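Local atomic coordinates of ribonucleotide monophosphatase NagD (Escherichia coli, PDB entry 2C4N), a protein that hydrolyses ribonucleoside monophosphates to the nucleoside and phosphate with the aid of a magnesium ion, and probably accepts a broad range of other phosphorylated substrates. Residues A[215-220]-A[236-241]; A[114-119]-A[158-163]; A[88-93]-A[120-125]. One frame throughout, in Å; residues are numbered along the deposited sequence.

How the contacts relate
Followed from the N terminus, the chain opens contact 3 at residues 88-93 and contact 2 at 114-119, then closes contact 3 at 120-125 and contact 2 at 158-163, so the two cross. Contact 3 spans helix 94-101 and strand 105-116, returning to the start of helix 124-135; contact 2 brings helix 156-167 onto strand 105-116. A backbone hydrogen bond between V90 and I115 joins them across neighbouring strands of one four-stranded parallel sheet. Contact 1 follows in series, closing the loop between residues 220 and 236 at the margin of the other, six-stranded sheet. It lies across the chain's centre, its centre about 31 Å from that of contact 2 and about 37 Å from contact 3's.

Contact 1. Residues A[215-220]-A[236-241]; sequences LETILV and RPSWIY
T217 and S238 grip each other where two parallel strands begin to pair. The S238 hydroxyl takes the T217 amide in a nearly straight bond, T217 N to S238 OG 2.9 Å at 165°, while S238 N donates in return to T217 OG1 and, weakly, to T217 O. OG1 sits between its own backbone N and carbonyl carbon (chi1 59°), which turns it toward the incoming chain; a water links it to R236 O as well. Beyond this start the pairing is regular: W239 N shares T217 O, L219 N reaches W239 O at 2.9 Å, and Y241 N closes on L219 O, also at 2.9 Å. T217 to V220 form the tight part, buried between strand 196-200, helix 203-212 and the outer strand. L219 CB lies 3.7 Å from P237 CG, both side chains resting on L203, and I218 CG1 comes obliquely to W239 CE3 at 3.5 Å. The solvent side is the outer strand itself, P237 to Y241 being partly exposed, together with E216, whose OE1 meets the rim of the indole 3.0 Å from W239 CH2, its carboxylate turned 75° from the ring. Strand 239-241 is thereby an outermost strand, within this chain, of the six-stranded parallel sheet, while V220 lies beside the magnesium ligand D201: the α/β core of a HAD-superfamily phosphatase.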
loop_
_atom_site.group_PDB
_atom_site.type_symbol
_atom_site.label_atom_id
_atom_site.label_comp_id
_atom_site.label_asym_id
_atom_site.label_seq_id
_atom_site.Cartn_x
_atom_site.Cartn_y
_atom_site.Cartn_z
ATOM N N LEU A 215 -25.917 -13.007 4.176
ATOM C CA LEU A 215 -27.235 -12.385 4.077
ATOM C C LEU A 215 -27.668 -12.069 2.657
ATOM O O LEU A 215 -26.838 -11.905 1.756
ATOM C CB LEU A 215 -27.274 -11.070 4.864
ATOM C CG LEU A 215 -27.500 -11.025 6.380
ATOM C CD1 LEU A 215 -26.370 -11.719 7.103
ATOM C CD2 LEU A 215 -27.606 -9.573 6.814
ATOM N N GLU A 216 -28.981 -11.983 2.465
ATOM C CA GLU A 216 -29.522 -11.584 1.177
ATOM C C GLU A 216 -29.288 -10.080 1.228
ATOM O O GLU A 216 -29.372 -9.477 2.300
ATOM C CB GLU A 216 -31.023 -11.890 1.086
ATOM C CG GLU A 216 -31.350 -13.315 0.675
ATOM C CD GLU A 216 -32.834 -13.533 0.437
ATOM O OE1 GLU A 216 -33.628 -12.590 0.657
ATOM O OE2 GLU A 216 -33.202 -14.655 0.030
ATOM N N THR A 217 -28.994 -9.470 0.088
ATOM C CA THR A 217 -28.718 -8.042 0.070
ATOM C C THR A 217 -29.572 -7.248 -0.903
ATOM O O THR A 217 -29.926 -7.732 -1.978
ATOM C CB THR A 217 -27.241 -7.789 -0.292
ATOM O OG1 THR A 217 -26.973 -8.366 -1.578
ATOM C CG2 THR A 217 -26.312 -8.430 0.741
ATOM N N ILE A 218 -29.893 -6.019 -0.515
ATOM C CA ILE A 218 -30.664 -5.120 -1.363
ATOM C C ILE A 218 -29.903 -3.813 -1.457
ATOM O O ILE A 218 -29.638 -3.162 -0.448
ATOM C CB ILE A 218 -32.065 -4.803 -0.789
ATOM C CG1 ILE A 218 -32.901 -6.080 -0.708
ATOM C CG2 ILE A 218 -32.770 -3.781 -1.686
ATOM C CD1 ILE A 218 -34.301 -5.857 -0.149
ATOM N N LEU A 219 -29.537 -3.436 -2.673
ATOM C CA LEU A 219 -28.823 -2.189 -2.883
ATOM C C LEU A 219 -29.808 -1.117 -3.335
ATOM O O LEU A 219 -30.582 -1.346 -4.261
ATOM C CB LEU A 219 -27.761 -2.349 -3.980
ATOM C CG LEU A 219 -27.061 -1.059 -4.445
ATOM C CD1 LEU A 219 -26.052 -0.594 -3.395
ATOM C CD2 LEU A 219 -26.349 -1.318 -5.767
ATOM N N VAL A 220 -29.800 0.038 -2.676
ATOM C CA VAL A 220 -30.652 1.133 -3.120
ATOM C C VAL A 220 -29.694 2.091 -3.806
ATOM O O VAL A 220 -28.517 2.146 -3.449
ATOM C CB VAL A 220 -31.391 1.846 -1.951
ATOM C CG1 VAL A 220 -32.492 0.954 -1.427
ATOM C CG2 VAL A 220 -30.414 2.213 -0.837
ATOM N N ARG A 236 -22.807 -9.633 -6.600
ATOM C CA ARG A 236 -23.808 -8.619 -6.868
ATOM C C ARG A 236 -24.966 -8.719 -5.882
ATOM O O ARG A 236 -25.198 -9.765 -5.275
ATOM C CB ARG A 236 -24.302 -8.734 -8.311
ATOM C CG ARG A 236 -23.253 -8.337 -9.341
ATOM C CD ARG A 236 -23.743 -8.625 -10.739
ATOM N NE ARG A 236 -22.822 -8.148 -11.762
ATOM C CZ ARG A 236 -22.973 -8.384 -13.061
ATOM N NH1 ARG A 236 -24.007 -9.093 -13.492
ATOM N NH2 ARG A 236 -22.093 -7.909 -13.929
ATOM N N PRO A 237 -25.713 -7.620 -5.714
ATOM C CA PRO A 237 -26.849 -7.591 -4.791
ATOM C C PRO A 237 -27.954 -8.554 -5.199
ATOM O O PRO A 237 -28.129 -8.842 -6.384
ATOM C CB PRO A 237 -27.321 -6.137 -4.866
ATOM C CG PRO A 237 -26.102 -5.368 -5.368
ATOM C CD PRO A 237 -25.556 -6.322 -6.394
ATOM N N SER A 238 -28.702 -9.043 -4.218
ATOM C CA SER A 238 -29.811 -9.944 -4.492
ATOM C C SER A 238 -30.861 -9.149 -5.276
ATOM O O SER A 238 -31.489 -9.667 -6.203
ATOM C CB SER A 238 -30.406 -10.451 -3.178
ATOM O OG SER A 238 -29.403 -11.030 -2.360
ATOM N N TRP A 239 -31.033 -7.886 -4.891
ATOM C CA TRP A 239 -31.984 -6.971 -5.529
ATOM C C TRP A 239 -31.409 -5.556 -5.554
ATOM O O TRP A 239 -30.524 -5.221 -4.759
ATOM C CB TRP A 239 -33.298 -6.922 -4.749
ATOM C CG TRP A 239 -34.054 -8.200 -4.686
ATOM C CD1 TRP A 239 -34.846 -8.740 -5.658
ATOM C CD2 TRP A 239 -34.124 -9.091 -3.568
ATOM N NE1 TRP A 239 -35.410 -9.912 -5.212
ATOM C CE2 TRP A 239 -34.984 -10.150 -3.930
ATOM C CE3 TRP A 239 -33.542 -9.095 -2.292
ATOM C CZ2 TRP A 239 -35.281 -11.207 -3.059
ATOM C CZ3 TRP A 239 -33.837 -10.146 -1.425
ATOM C CH2 TRP A 239 -34.698 -11.185 -1.815
ATOM N N ILE A 240 -31.932 -4.729 -6.458
ATOM C CA ILE A 240 -31.503 -3.339 -6.583
ATOM C C ILE A 240 -32.719 -2.451 -6.850
ATOM O O ILE A 240 -33.518 -2.741 -7.737
ATOM C CB ILE A 240 -30.518 -3.140 -7.753
ATOM C CG1 ILE A 240 -29.320 -4.079 -7.605
ATOM C CG2 ILE A 240 -30.048 -1.686 -7.789
ATOM C CD1 ILE A 240 -28.364 -4.036 -8.775
ATOM N N TYR A 241 -32.862 -1.381 -6.075
ATOM C CA TYR A 241 -33.974 -0.449 -6.265
ATOM C C TYR A 241 -33.471 0.982 -6.175
ATOM O O TYR A 241 -32.426 1.247 -5.579
ATOM C CB TYR A 241 -35.065 -0.653 -5.206
ATOM C CG TYR A 241 -35.746 -1.997 -5.270
ATOM C CD1 TYR A 241 -35.342 -3.044 -4.446
ATOM C CD2 TYR A 241 -36.776 -2.233 -6.181
ATOM C CE1 TYR A 241 -35.941 -4.293 -4.527
ATOM C CE2 TYR A 241 -37.381 -3.477 -6.271
ATOM C CZ TYR A 241 -36.959 -4.506 -5.442
ATOM O OH TYR A 241 -37.541 -5.749 -5.541
HETATM O O HOH W 1 -25.212 -10.135 -2.233
#

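Contact 2. Residues A[114-119]-A[158-163]; sequences VIVGET and ALCAGI
V116 lays its two methyl groups against one side of helix 156-167, where they meet residues a turn apart. CG1 is anti to the backbone N (chi1 -176°); V116 CG1 lies 3.8 Å from C160 SG, with V116 CB as near, and crosses L159 obliquely, 3.9 Å from L159 CB. CG2 serves the next turn: V116 and I163 slide past each other in opposite senses until V116 CG2 rests 3.9 Å from I163 CD1. At the strand's end the chain bends over L159. E118 crosses that leucine at about a right angle, its side chain bent at chi2, and brings OE1 to 3.5 Å from L159 CD1; the same oxygen makes a weak bond to T119 N. G117 O also lies against the methyl, 3.7 Å from L159 CD1, and is buried without a hydrogen-bonding partner. The other carboxylate oxygen, E118 OE2, has a weak hydrogen bond to W124 NE1 of a neighbouring subunit. The helix and strand segments run 143° apart in direction, joined by apolar contacts with no hydrogen bond between them, next to helix 124-135, where I163 also touches A130. Such a layer of helices over a parallel sheet, built by successive beta-alpha-beta crossovers, is that of the α/β cap domain in NagD-type HAD phosphatases.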
loop_
_atom_site.group_PDB
_atom_site.type_symbol
_atom_site.label_atom_id
_atom_site.label_comp_id
_atom_site.label_asym_id
_atom_site.label_seq_id
_atom_site.Cartn_x
_atom_site.Cartn_y
_atom_site.Cartn_z
ATOM N N VAL A 114 -6.355 -0.105 22.959
ATOM C CA VAL A 114 -6.272 1.265 22.470
ATOM C C VAL A 114 -7.497 1.256 21.561
ATOM O O VAL A 114 -7.567 0.468 20.615
ATOM C CB VAL A 114 -5.010 1.538 21.627
ATOM C CG1 VAL A 114 -5.188 2.840 20.833
ATOM C CG2 VAL A 114 -3.794 1.667 22.539
ATOM N N ILE A 115 -8.477 2.095 21.869
ATOM C CA ILE A 115 -9.701 2.138 21.090
ATOM C C ILE A 115 -9.850 3.498 20.438
ATOM O O ILE A 115 -9.817 4.525 21.113
ATOM C CB ILE A 115 -10.923 1.884 21.983
ATOM C CG1 ILE A 115 -10.724 0.583 22.769
ATOM C CG2 ILE A 115 -12.180 1.827 21.132
ATOM C CD1 ILE A 115 -11.752 0.361 23.846
ATOM N N VAL A 116 -10.015 3.499 19.122
ATOM C CA VAL A 116 -10.161 4.741 18.389
ATOM C C VAL A 116 -11.537 4.855 17.753
ATOM O O VAL A 116 -11.987 3.955 17.040
ATOM C CB VAL A 116 -9.095 4.873 17.268
ATOM C CG1 VAL A 116 -9.223 6.234 16.579
ATOM C CG2 VAL A 116 -7.697 4.696 17.850
ATOM N N GLY A 117 -12.206 5.964 18.039
ATOM C CA GLY A 117 -13.514 6.226 17.464
ATOM C C GLY A 117 -13.379 7.549 16.736
ATOM O O GLY A 117 -12.602 7.660 15.790
ATOM N N GLU A 118 -14.128 8.550 17.180
ATOM C CA GLU A 118 -14.061 9.881 16.596
ATOM C C GLU A 118 -14.085 10.941 17.693
ATOM O O GLU A 118 -14.805 10.818 18.686
ATOM C CB GLU A 118 -15.228 10.112 15.630
ATOM C CG GLU A 118 -15.575 11.583 15.409
ATOM C CD GLU A 118 -14.539 12.359 14.605
ATOM O OE1 GLU A 118 -13.323 12.112 14.755
ATOM O OE2 GLU A 118 -14.950 13.246 13.824
ATOM N N THR A 119 -13.273 11.975 17.519
ATOM C CA THR A 119 -13.239 13.066 18.479
ATOM C C THR A 119 -12.597 14.274 17.828
ATOM O O THR A 119 -11.510 14.180 17.264
ATOM C CB THR A 119 -12.457 12.698 19.756
ATOM O OG1 THR A 119 -12.329 13.866 20.579
ATOM C CG2 THR A 119 -11.071 12.159 19.414
ATOM N N ALA A 158 -9.145 8.287 9.545
ATOM C CA ALA A 158 -8.129 9.333 9.463
ATOM C C ALA A 158 -7.361 9.472 10.777
ATOM O O ALA A 158 -6.164 9.768 10.781
ATOM C CB ALA A 158 -8.782 10.663 9.089
ATOM N N LEU A 159 -8.054 9.265 11.892
ATOM C CA LEU A 159 -7.421 9.353 13.203
ATOM C C LEU A 159 -6.477 8.174 13.406
ATOM O O LEU A 159 -5.456 8.289 14.081
ATOM C CB LEU A 159 -8.474 9.369 14.319
ATOM C CG LEU A 159 -9.587 10.429 14.227
ATOM C CD1 LEU A 159 -10.294 10.524 15.572
ATOM C CD2 LEU A 159 -9.006 11.776 13.851
ATOM N N CYS A 160 -6.815 7.031 12.823
ATOM C CA CYS A 160 -5.965 5.848 12.953
ATOM C C CYS A 160 -4.703 5.941 12.103
ATOM O O CYS A 160 -3.662 5.392 12.460
ATOM C CB CYS A 160 -6.740 4.588 12.549
ATOM S SG CYS A 160 -8.019 4.074 13.722
ATOM N N ALA A 161 -4.803 6.646 10.982
ATOM C CA ALA A 161 -3.689 6.777 10.047
ATOM C C ALA A 161 -2.335 7.108 10.684
ATOM O O ALA A 161 -1.337 6.428 10.422
ATOM C CB ALA A 161 -4.040 7.811 8.976
ATOM N N GLY A 162 -2.297 8.150 11.512
ATOM C CA GLY A 162 -1.054 8.530 12.163
ATOM C C GLY A 162 -0.569 7.483 13.150
ATOM O O GLY A 162 0.627 7.214 13.253
ATOM N N ILE A 163 -1.506 6.890 13.884
ATOM C CA ILE A 163 -1.175 5.860 14.862
ATOM C C ILE A 163 -0.586 4.633 14.169
ATOM O O ILE A 163 0.392 4.055 14.643
ATOM C CB ILE A 163 -2.432 5.449 15.669
ATOM C CG1 ILE A 163 -2.964 6.668 16.436
ATOM C CG2 ILE A 163 -2.097 4.316 16.631
ATOM C CD1 ILE A 163 -4.394 6.516 16.937
#

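Contact 3. Residues A[88-93]-A[120-125]; sequences YVVGEG and RSYNWD
V90 and Y122 mark the nearest approach of the two backbones, V90 CA to Y122 CA 7.1 Å, in segments that run in almost opposite directions, 155° apart. Between them the side chains cross obliquely, and a single methyl makes the touch: V90 CG1 comes in at the edge of the phenol ring, near its plane, 3.5 Å from Y122 CD1 and 3.9 Å from Y122 CE1. The hydroxyl of that ring probably hydrogen-bonds to L159 O, which would fix the ring's far end while the valine meets its side. Both residues are buried. Toward solvent the character changes from apolar to polar. In E92, chi1 of 66° places CG between the backbone N and the carbonyl carbon; the extended chain beyond it carries the carboxylate to the turn ahead of helix 124-135. R120 N donates to E92 OE2 over 3.1 Å at an angle of 159°, approaching from well above the carboxylate plane. The guanidinium of the same arginine leads away: R120 NE stays 6.1 Å from E92 OE2, and the charged atoms are not in contact. S121 N donates to the hydroxyl OG1 of T119, just before the segment, while N123, at the N-cap of helix 124-135, receives M126 N on OD1. W124, the first residue of that helix, makes a weak hydrogen bond from NE1 to P154 O of a neighbouring subunit. The contact therefore rests on one methyl against a ring edge and one carboxylate against a peptide N-H. Because the bond uses the backbone of R120 at an exposed site, the arginine's charge may favour it only from a distance, and solvent would be expected to screen much of that effect.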
loop_
_atom_site.group_PDB
_atom_site.type_symbol
_atom_site.label_atom_id
_atom_site.label_comp_id
_atom_site.label_asym_id
_atom_site.label_seq_id
_atom_site.Cartn_x
_atom_site.Cartn_y
_atom_site.Cartn_z
ATOM N N TYR A 88 -7.240 2.723 26.596
ATOM C CA TYR A 88 -6.897 4.109 26.348
ATOM C C TYR A 88 -7.801 4.409 25.158
ATOM O O TYR A 88 -7.713 3.744 24.119
ATOM C CB TYR A 88 -5.427 4.275 25.959
ATOM C CG TYR A 88 -5.120 5.686 25.525
ATOM C CD1 TYR A 88 -4.848 5.982 24.189
ATOM C CD2 TYR A 88 -5.175 6.740 26.435
ATOM C CE1 TYR A 88 -4.643 7.294 23.770
ATOM C CE2 TYR A 88 -4.974 8.057 26.027
ATOM C CZ TYR A 88 -4.710 8.327 24.692
ATOM O OH TYR A 88 -4.533 9.629 24.282
ATOM N N VAL A 89 -8.680 5.390 25.311
ATOM C CA VAL A 89 -9.618 5.711 24.253
ATOM C C VAL A 89 -9.387 7.045 23.573
ATOM O O VAL A 89 -9.176 8.070 24.223
ATOM C CB VAL A 89 -11.076 5.678 24.785
ATOM C CG1 VAL A 89 -12.059 5.980 23.662
ATOM C CG2 VAL A 89 -11.371 4.313 25.398
ATOM N N VAL A 90 -9.405 7.008 22.248
ATOM C CA VAL A 90 -9.263 8.202 21.432
ATOM C C VAL A 90 -10.666 8.367 20.865
ATOM O O VAL A 90 -11.001 7.809 19.826
ATOM C CB VAL A 90 -8.257 7.996 20.277
ATOM C CG1 VAL A 90 -8.229 9.231 19.381
ATOM C CG2 VAL A 90 -6.864 7.726 20.839
ATOM N N GLY A 91 -11.501 9.106 21.581
ATOM C CA GLY A 91 -12.866 9.302 21.134
ATOM C C GLY A 91 -13.631 10.091 22.170
ATOM O O GLY A 91 -13.061 10.499 23.178
ATOM N N GLU A 92 -14.921 10.299 21.941
ATOM C CA GLU A 92 -15.713 11.073 22.885
ATOM C C GLU A 92 -17.188 10.738 22.782
ATOM O O GLU A 92 -17.621 10.090 21.833
ATOM C CB GLU A 92 -15.511 12.569 22.617
ATOM C CG GLU A 92 -16.062 13.041 21.259
ATOM C CD GLU A 92 -15.637 14.462 20.892
ATOM O OE1 GLU A 92 -15.184 15.201 21.791
ATOM O OE2 GLU A 92 -15.762 14.846 19.704
ATOM N N GLY A 93 -17.952 11.186 23.771
ATOM C CA GLY A 93 -19.384 10.968 23.768
ATOM C C GLY A 93 -19.896 9.546 23.882
ATOM O O GLY A 93 -19.542 8.813 24.805
ATOM N N ARG A 120 -13.284 15.407 17.890
ATOM C CA ARG A 120 -12.763 16.627 17.298
ATOM C C ARG A 120 -11.659 17.214 18.158
ATOM O O ARG A 120 -11.112 18.264 17.836
ATOM C CB ARG A 120 -13.874 17.658 17.130
ATOM C CG ARG A 120 -14.983 17.266 16.172
ATOM C CD ARG A 120 -15.788 18.506 15.856
ATOM N NE ARG A 120 -16.793 18.309 14.818
ATOM C CZ ARG A 120 -17.383 19.308 14.172
ATOM N NH1 ARG A 120 -17.061 20.561 14.460
ATOM N NH2 ARG A 120 -18.295 19.059 13.244
ATOM N N SER A 121 -11.353 16.538 19.263
ATOM C CA SER A 121 -10.300 16.977 20.172
ATOM C C SER A 121 -9.011 16.221 19.885
ATOM O O SER A 121 -8.005 16.418 20.564
ATOM C CB SER A 121 -10.711 16.749 21.628
ATOM O OG SER A 121 -11.720 17.667 22.017
ATOM N N TYR A 122 -9.053 15.349 18.883
ATOM C CA TYR A 122 -7.885 14.557 18.495
ATOM C C TYR A 122 -6.678 15.478 18.337
ATOM O O TYR A 122 -6.770 16.523 17.687
ATOM C CB TYR A 122 -8.146 13.853 17.162
ATOM C CG TYR A 122 -7.029 12.938 16.691
ATOM C CD1 TYR A 122 -6.758 11.740 17.346
ATOM C CD2 TYR A 122 -6.277 13.248 15.558
ATOM C CE1 TYR A 122 -5.765 10.864 16.881
ATOM C CE2 TYR A 122 -5.286 12.382 15.085
ATOM C CZ TYR A 122 -5.039 11.194 15.750
ATOM O OH TYR A 122 -4.069 10.337 15.283
ATOM N N ASN A 123 -5.550 15.091 18.925
ATOM C CA ASN A 123 -4.345 15.904 18.821
ATOM C C ASN A 123 -3.062 15.087 18.871
ATOM O O ASN A 123 -3.086 13.862 19.002
ATOM C CB ASN A 123 -4.320 16.978 19.924
ATOM C CG ASN A 123 -4.321 16.387 21.321
ATOM O OD1 ASN A 123 -3.905 15.251 21.531
ATOM N ND2 ASN A 123 -4.779 17.173 22.291
ATOM N N TRP A 124 -1.947 15.796 18.762
ATOM C CA TRP A 124 -0.607 15.224 18.785
ATOM C C TRP A 124 -0.396 14.298 19.985
ATOM O O TRP A 124 0.173 13.215 19.855
ATOM C CB TRP A 124 0.409 16.369 18.824
ATOM C CG TRP A 124 1.824 15.983 18.519
ATOM C CD1 TRP A 124 2.444 16.033 17.305
ATOM C CD2 TRP A 124 2.811 15.535 19.457
ATOM N NE1 TRP A 124 3.757 15.648 17.428
ATOM C CE2 TRP A 124 4.007 15.330 18.739
ATOM C CE3 TRP A 124 2.797 15.279 20.833
ATOM C CZ2 TRP A 124 5.188 14.893 19.355
ATOM C CZ3 TRP A 124 3.970 14.842 21.448
ATOM C CH2 TRP A 124 5.147 14.650 20.706
ATOM N N ASP A 125 -0.850 14.732 21.154
ATOM C CA ASP A 125 -0.696 13.928 22.364
ATOM C C ASP A 125 -1.425 12.587 22.292
ATOM O O ASP A 125 -0.879 11.560 22.685
ATOM C CB ASP A 125 -1.168 14.716 23.590
ATOM C CG ASP A 125 -0.274 15.903 23.895
ATOM O OD1 ASP A 125 0.946 15.699 24.076
ATOM O OD2 ASP A 125 -0.793 17.039 23.959
#